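Local coordinates for protein 4-oxalocrotonate decarboxylase NahK (Pseudomonas putida, PDB 5D2K) that catalyses the metal-assisted decarboxylation of (3E)-2-oxohex-3-enedioate to 2-oxopent-4-enoate and carbon dioxide in naphthalene degradation, at residues W75-Q80 / T243-V248; P111-E116 / V146-S151. The protein carries 1 engineered substitution. All coordinates share one frame; numbering follows the deposited sequence.

Interaction 1: residues W75-Q80 / T243-V248. With OOG (2-oxoadipic acid), chain D.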
loop_
_atom_site.group_PDB
_atom_site.type_symbol
_atom_site.label_atom_id
_atom_site.label_comp_id
_atom_site.label_asym_id
_atom_site.label_seq_id
_atom_site.Cartn_x
_atom_site.Cartn_y
_atom_site.Cartn_z
ATOM N N TRP A 75 -11.049 4.014 8.543
ATOM C CA TRP A 75 -11.083 4.379 9.949
ATOM C C TRP A 75 -10.235 3.397 10.753
ATOM O O TRP A 75 -9.455 3.797 11.623
ATOM C CB TRP A 75 -12.524 4.398 10.466
ATOM C CG TRP A 75 -12.645 4.872 11.879
ATOM C CD1 TRP A 75 -12.863 6.153 12.301
ATOM C CD2 TRP A 75 -12.549 4.069 13.061
ATOM N NE1 TRP A 75 -12.909 6.197 13.675
ATOM C CE2 TRP A 75 -12.718 4.930 14.166
ATOM C CE3 TRP A 75 -12.336 2.706 13.295
ATOM C CZ2 TRP A 75 -12.680 4.473 15.480
ATOM C CZ3 TRP A 75 -12.292 2.256 14.599
ATOM C CH2 TRP A 75 -12.467 3.136 15.676
ATOM N N ALA A 76 -10.380 2.113 10.435
ATOM C CA ALA A 76 -9.689 1.054 11.161
ATOM C C ALA A 76 -8.175 1.227 11.086
ATOM O O ALA A 76 -7.485 1.124 12.098
ATOM C CB ALA A 76 -10.103 -0.317 10.624
ATOM N N LYS A 77 -7.661 1.500 9.891
ATOM C CA LYS A 77 -6.222 1.678 9.716
ATOM C C LYS A 77 -5.726 2.996 10.306
ATOM O O LYS A 77 -4.638 3.055 10.878
ATOM C CB LYS A 77 -5.846 1.591 8.235
ATOM C CG LYS A 77 -5.700 0.154 7.748
ATOM C CD LYS A 77 -4.537 -0.523 8.447
ATOM C CE LYS A 77 -3.279 0.334 8.328
ATOM N NZ LYS A 77 -2.058 -0.475 8.501
ATOM N N MET A 78 -6.525 4.049 10.166
ATOM C CA MET A 78 -6.212 5.326 10.804
ATOM C C MET A 78 -6.101 5.170 12.315
ATOM O O MET A 78 -5.157 5.672 12.933
ATOM C CB MET A 78 -7.272 6.375 10.468
ATOM C CG MET A 78 -7.189 6.888 9.045
ATOM S SD MET A 78 -8.474 8.104 8.695
ATOM C CE MET A 78 -8.224 8.388 6.946
ATOM N N ALA A 79 -7.068 4.468 12.902
ATOM C CA ALA A 79 -7.101 4.250 14.346
ATOM C C ALA A 79 -5.908 3.423 14.816
ATOM O O ALA A 79 -5.255 3.758 15.808
ATOM C CB ALA A 79 -8.405 3.572 14.751
ATOM N N GLN A 80 -5.625 2.343 14.094
ATOM C CA GLN A 80 -4.550 1.435 14.474
ATOM C C GLN A 80 -3.186 2.124 14.476
ATOM O O GLN A 80 -2.368 1.899 15.371
ATOM C CB GLN A 80 -4.521 0.222 13.538
ATOM C CG GLN A 80 -3.329 -0.694 13.776
ATOM C CD GLN A 80 -3.293 -1.874 12.829
ATOM O OE1 GLN A 80 -3.585 -1.743 11.634
ATOM N NE2 GLN A 80 -2.937 -3.039 13.358
ATOM N N THR A 243 -9.529 -3.476 6.824
ATOM C CA THR A 243 -9.549 -3.722 8.262
ATOM C C THR A 243 -8.212 -3.394 8.896
ATOM O O THR A 243 -7.247 -3.066 8.206
ATOM C CB THR A 243 -9.859 -5.188 8.592
ATOM O OG1 THR A 243 -8.702 -5.988 8.325
ATOM C CG2 THR A 243 -11.026 -5.703 7.777
ATOM N N ALA A 244 -8.148 -3.524 10.217
ATOM C CA ALA A 244 -6.882 -3.434 10.913
ATOM C C ALA A 244 -5.945 -4.535 10.423
ATOM O O ALA A 244 -6.376 -5.630 10.058
ATOM C CB ALA A 244 -7.089 -3.534 12.418
ATOM N N ALA A 245 -4.661 -4.221 10.417
ATOM C CA ALA A 245 -3.623 -5.161 10.018
ATOM C C ALA A 245 -3.354 -6.195 11.124
ATOM O O ALA A 245 -3.507 -5.902 12.313
ATOM C CB ALA A 245 -2.362 -4.402 9.665
ATOM N N VAL A 246 -2.970 -7.402 10.718
ATOM C CA VAL A 246 -2.793 -8.531 11.632
ATOM C C VAL A 246 -1.378 -9.091 11.505
ATOM O O VAL A 246 -0.923 -9.373 10.403
ATOM C CB VAL A 246 -3.819 -9.626 11.331
ATOM C CG1 VAL A 246 -3.506 -10.915 12.083
ATOM C CG2 VAL A 246 -5.240 -9.124 11.639
ATOM N N PRO A 247 -0.670 -9.258 12.635
ATOM C CA PRO A 247 0.702 -9.776 12.546
ATOM C C PRO A 247 0.764 -11.217 12.003
ATOM O O PRO A 247 -0.157 -12.024 12.207
ATOM C CB PRO A 247 1.203 -9.705 13.996
ATOM C CG PRO A 247 -0.023 -9.673 14.832
ATOM C CD PRO A 247 -1.094 -9.004 14.024
ATOM N N VAL A 248 1.825 -11.510 11.256
ATOM C CA VAL A 248 2.059 -12.860 10.749
ATOM C C VAL A 248 3.486 -13.282 11.082
ATOM O O VAL A 248 4.374 -12.438 11.261
ATOM C CB VAL A 248 1.819 -12.972 9.225
ATOM C CG1 VAL A 248 0.319 -12.916 8.921
ATOM C CG2 VAL A 248 2.596 -11.887 8.477
HETATM C C2 OOG D . 1.247 2.244 6.528
HETATM C C3 OOG D . 0.624 1.456 5.388
HETATM C C4 OOG D . -0.846 1.790 5.243
HETATM C C6 OOG D . -3.040 0.721 4.326
HETATM O O4 OOG D . -3.605 -0.062 3.527
HETATM O O3 OOG D . -3.709 1.374 5.166
HETATM C C5 OOG D . -1.539 0.855 4.278
HETATM C C1 OOG D . 1.272 1.403 7.788
HETATM O O1 OOG D . 2.371 1.073 8.323
HETATM O O2 OOG D . 0.184 1.040 8.307
HETATM O O5 OOG D . -0.939 0.198 3.454
#
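Gln80 grips the backbone of Ala245 with both ends of its side-chain amide. Ala245 N donates to Gln80 OE1 at 3.0 Å along a nearly straight N-H (164°), and Gln80 NE2 returns a bond to Ala245 O at 3.1 Å; each donor is tilted somewhat from the plane of the carbonyl it meets. The amide gets there because CG stands anti to the backbone N (chi1 174°) and the chain runs on extended. One turn earlier on the helix, the CB of Ala76 points at the loop and rests 3.8 Å from Ala244 N. Lys77 instead passes alongside: its CG lies 3.6 Å from Thr243 O, and bends at chi2 and chi3 fold the rest of the chain toward the ligand. There NZ donates to O2 of 2-oxoadipate at 2.7 Å and also forms a salt bridge with Glu114, while CE sits 3.4 Å from O3 on the ligand's other carboxylate. The paired amide hydrogen bonds thus tie the short helix to the loop leading into strand 246-247, and its Lys77 lines the 2-oxoadipate pocket of this FAA hydrolase-type domain.

Interaction 2: residues P111-E116 / V146-S151. With MG (magnesium ion), chain C; OOG (2-oxoadipic acid), chain D.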
loop_
_atom_site.group_PDB
_atom_site.type_symbol
_atom_site.label_atom_id
_atom_site.label_comp_id
_atom_site.label_asym_id
_atom_site.label_seq_id
_atom_site.Cartn_x
_atom_site.Cartn_y
_atom_site.Cartn_z
ATOM N N PRO A 111 6.201 -8.222 10.120
ATOM C CA PRO A 111 5.145 -8.049 9.119
ATOM C C PRO A 111 3.723 -8.230 9.633
ATOM O O PRO A 111 3.469 -8.965 10.592
ATOM C CB PRO A 111 5.465 -9.140 8.092
ATOM C CG PRO A 111 6.110 -10.220 8.909
ATOM C CD PRO A 111 6.968 -9.460 9.888
ATOM N N LYS A 112 2.814 -7.519 8.968
ATOM C CA LYS A 112 1.379 -7.618 9.202
ATOM C C LYS A 112 0.681 -7.757 7.859
ATOM O O LYS A 112 1.212 -7.300 6.845
ATOM C CB LYS A 112 0.830 -6.378 9.912
ATOM C CG LYS A 112 1.451 -6.041 11.254
ATOM C CD LYS A 112 0.782 -4.785 11.812
ATOM C CE LYS A 112 1.496 -4.267 13.050
ATOM N NZ LYS A 112 1.449 -5.253 14.159
ATOM N N ILE A 113 -0.509 -8.351 7.852
ATOM C CA ILE A 113 -1.294 -8.404 6.618
ATOM C C ILE A 113 -2.551 -7.550 6.709
ATOM O O ILE A 113 -3.116 -7.370 7.786
ATOM C CB ILE A 113 -1.710 -9.835 6.217
ATOM C CG1 ILE A 113 -2.509 -10.512 7.335
ATOM C CG2 ILE A 113 -0.492 -10.661 5.816
ATOM C CD1 ILE A 113 -3.304 -11.706 6.839
ATOM N N GLU A 114 -2.959 -7.041 5.549
ATOM C CA GLU A 114 -4.166 -6.223 5.369
ATOM C C GLU A 114 -4.975 -6.773 4.207
ATOM O O GLU A 114 -4.413 -7.140 3.174
ATOM C CB GLU A 114 -3.814 -4.753 5.051
ATOM C CG GLU A 114 -2.827 -4.079 5.973
ATOM C CD GLU A 114 -2.447 -2.668 5.515
ATOM O OE1 GLU A 114 -2.138 -2.453 4.322
ATOM O OE2 GLU A 114 -2.432 -1.767 6.366
ATOM N N ALA A 115 -6.299 -6.802 4.338
ATOM C CA ALA A 115 -7.138 -7.173 3.199
ATOM C C ALA A 115 -7.574 -5.946 2.405
ATOM O O ALA A 115 -8.070 -4.975 2.975
ATOM C CB ALA A 115 -8.355 -7.952 3.672
ATOM N N GLU A 116 -7.374 -5.985 1.088
ATOM C CA GLU A 116 -7.684 -4.830 0.233
ATOM C C GLU A 116 -8.370 -5.239 -1.057
ATOM O O GLU A 116 -8.407 -6.418 -1.413
ATOM C CB GLU A 116 -6.403 -4.037 -0.107
ATOM C CG GLU A 116 -5.500 -3.816 1.106
ATOM C CD GLU A 116 -4.500 -2.686 0.984
ATOM O OE1 GLU A 116 -4.579 -1.864 0.049
ATOM O OE2 GLU A 116 -3.638 -2.605 1.875
ATOM N N VAL A 146 -4.160 -9.062 -0.842
ATOM C CA VAL A 146 -3.720 -8.965 0.542
ATOM C C VAL A 146 -2.356 -8.287 0.579
ATOM O O VAL A 146 -1.424 -8.748 -0.090
ATOM C CB VAL A 146 -3.628 -10.363 1.202
ATOM C CG1 VAL A 146 -3.071 -10.266 2.631
ATOM C CG2 VAL A 146 -5.003 -11.011 1.230
ATOM N N GLU A 147 -2.232 -7.177 1.303
ATOM C CA GLU A 147 -0.924 -6.553 1.446
ATOM C C GLU A 147 -0.189 -7.122 2.637
ATOM O O GLU A 147 -0.792 -7.411 3.655
ATOM C CB GLU A 147 -1.013 -5.032 1.617
ATOM C CG GLU A 147 0.332 -4.375 1.255
ATOM C CD GLU A 147 0.357 -2.852 1.317
ATOM O OE1 GLU A 147 -0.629 -2.224 1.758
ATOM O OE2 GLU A 147 1.402 -2.283 0.930
ATOM N N VAL A 148 1.123 -7.276 2.496
ATOM C CA VAL A 148 1.995 -7.479 3.646
ATOM C C VAL A 148 2.703 -6.163 3.884
ATOM O O VAL A 148 3.480 -5.724 3.028
ATOM C CB VAL A 148 3.018 -8.604 3.432
ATOM C CG1 VAL A 148 3.817 -8.834 4.729
ATOM C CG2 VAL A 148 2.323 -9.888 2.995
ATOM N N ILE A 149 2.422 -5.520 5.017
ATOM C CA ILE A 149 3.131 -4.290 5.357
ATOM C C ILE A 149 4.175 -4.573 6.415
ATOM O O ILE A 149 4.047 -5.517 7.198
ATOM C CB ILE A 149 2.191 -3.172 5.838
ATOM C CG1 ILE A 149 1.304 -3.654 6.983
ATOM C CG2 ILE A 149 1.380 -2.613 4.659
ATOM C CD1 ILE A 149 0.543 -2.511 7.677
ATOM N N ASP A 150 5.225 -3.768 6.409
ATOM C CA ASP A 150 6.382 -4.048 7.252
ATOM C C ASP A 150 7.189 -2.774 7.422
ATOM O O ASP A 150 8.194 -2.556 6.738
ATOM C CB ASP A 150 7.223 -5.174 6.625
ATOM C CG ASP A 150 8.255 -5.743 7.576
ATOM O OD1 ASP A 150 7.986 -5.777 8.789
ATOM O OD2 ASP A 150 9.334 -6.167 7.108
ATOM N N SER A 151 6.742 -1.911 8.330
ATOM C CA SER A 151 7.432 -0.646 8.553
ATOM C C SER A 151 8.878 -0.884 8.943
ATOM O O SER A 151 9.163 -1.755 9.765
ATOM C CB SER A 151 6.733 0.160 9.646
ATOM O OG SER A 151 7.453 1.357 9.929
HETATM MG MG MG C . -2.246 -1.320 2.554
HETATM C C2 OOG D . 1.247 2.244 6.528
HETATM C C3 OOG D . 0.624 1.456 5.388
HETATM C C4 OOG D . -0.846 1.790 5.243
HETATM C C6 OOG D . -3.040 0.721 4.326
HETATM O O4 OOG D . -3.605 -0.062 3.527
HETATM O O3 OOG D . -3.709 1.374 5.166
HETATM C C5 OOG D . -1.539 0.855 4.278
HETATM C C1 OOG D . 1.272 1.403 7.788
HETATM O O1 OOG D . 2.371 1.073 8.323
HETATM O O2 OOG D . 0.184 1.040 8.307
HETATM O O5 OOG D . -0.939 0.198 3.454
HETATM O O HOH W 1 -2.581 -0.190 0.829
#
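Residues 111-116 and 146-151 pair as neighbouring antiparallel strands in the buried mixed sheet of the FAA hydrolase-type fold, and together they carry the magnesium site. Lys112 with Ile149 and Glu114 with Glu147 are the hydrogen-bonded pairs (Ile149 N to Lys112 O is 2.8 Å); Ile113 with Val148 and Ala115 with Val146 are the non-hydrogen-bonded ones. The latter turn their side chains to the apolar face, where Ile113 CB packs 3.9 Å from Val146 CG1 and strand 253-258 lies against Ile113, Ala115 and Val146. From the face of Glu114 and Glu147, joined by the end of Glu116, each carboxylate gives one oxygen to the magnesium, Glu114 OE1 at 2.1 Å. Keto oxygen O5 and carboxylate oxygen O4 of 2-oxoadipate chelate the metal, and a water completes an octahedron in which that water stands opposite Glu114 OE1. The second carboxylate oxygens have partners of their own: Glu114 OE2 pairs with Lys77, and Glu147 OE2 with Lys69. Ile149 crosses Glu114 at about a right angle. Its CG1 lies between the backbone N and the carbonyl carbon (chi1 53°), and chi2 of 169° carries CD1 on to 3.3 Å from Glu114 OE2 and 3.6 Å from O2 of the ligand. Glu116 OE1, turned from the metal, accepts a 2.7 Å hydrogen bond from the metal-bound water.

Overall arrangement
Interaction 2 is the buried one, nearer the middle of the chain; interaction 1 lies further out and is only partly buried. The centres of the two contacts are about 9 Å apart. They share a sheet, since strand 246-247 borders strand 112-121 and the backbones of Val246 and Ile113 are probably hydrogen-bonded. Their chemistry follows their place: in 111-116 / 146-151 regular strand pairing sets acidic side chains around a metal, whereas in 75-80 / 243-248 a single glutamine amide ties helix to loop. The pocket joins them. Interaction 2 holds the ligand's keto-acid end through magnesium, interaction 1 reaches its distal carboxylate, and Lys77 NZ also packs 3.4 Å from Ile149 CD1.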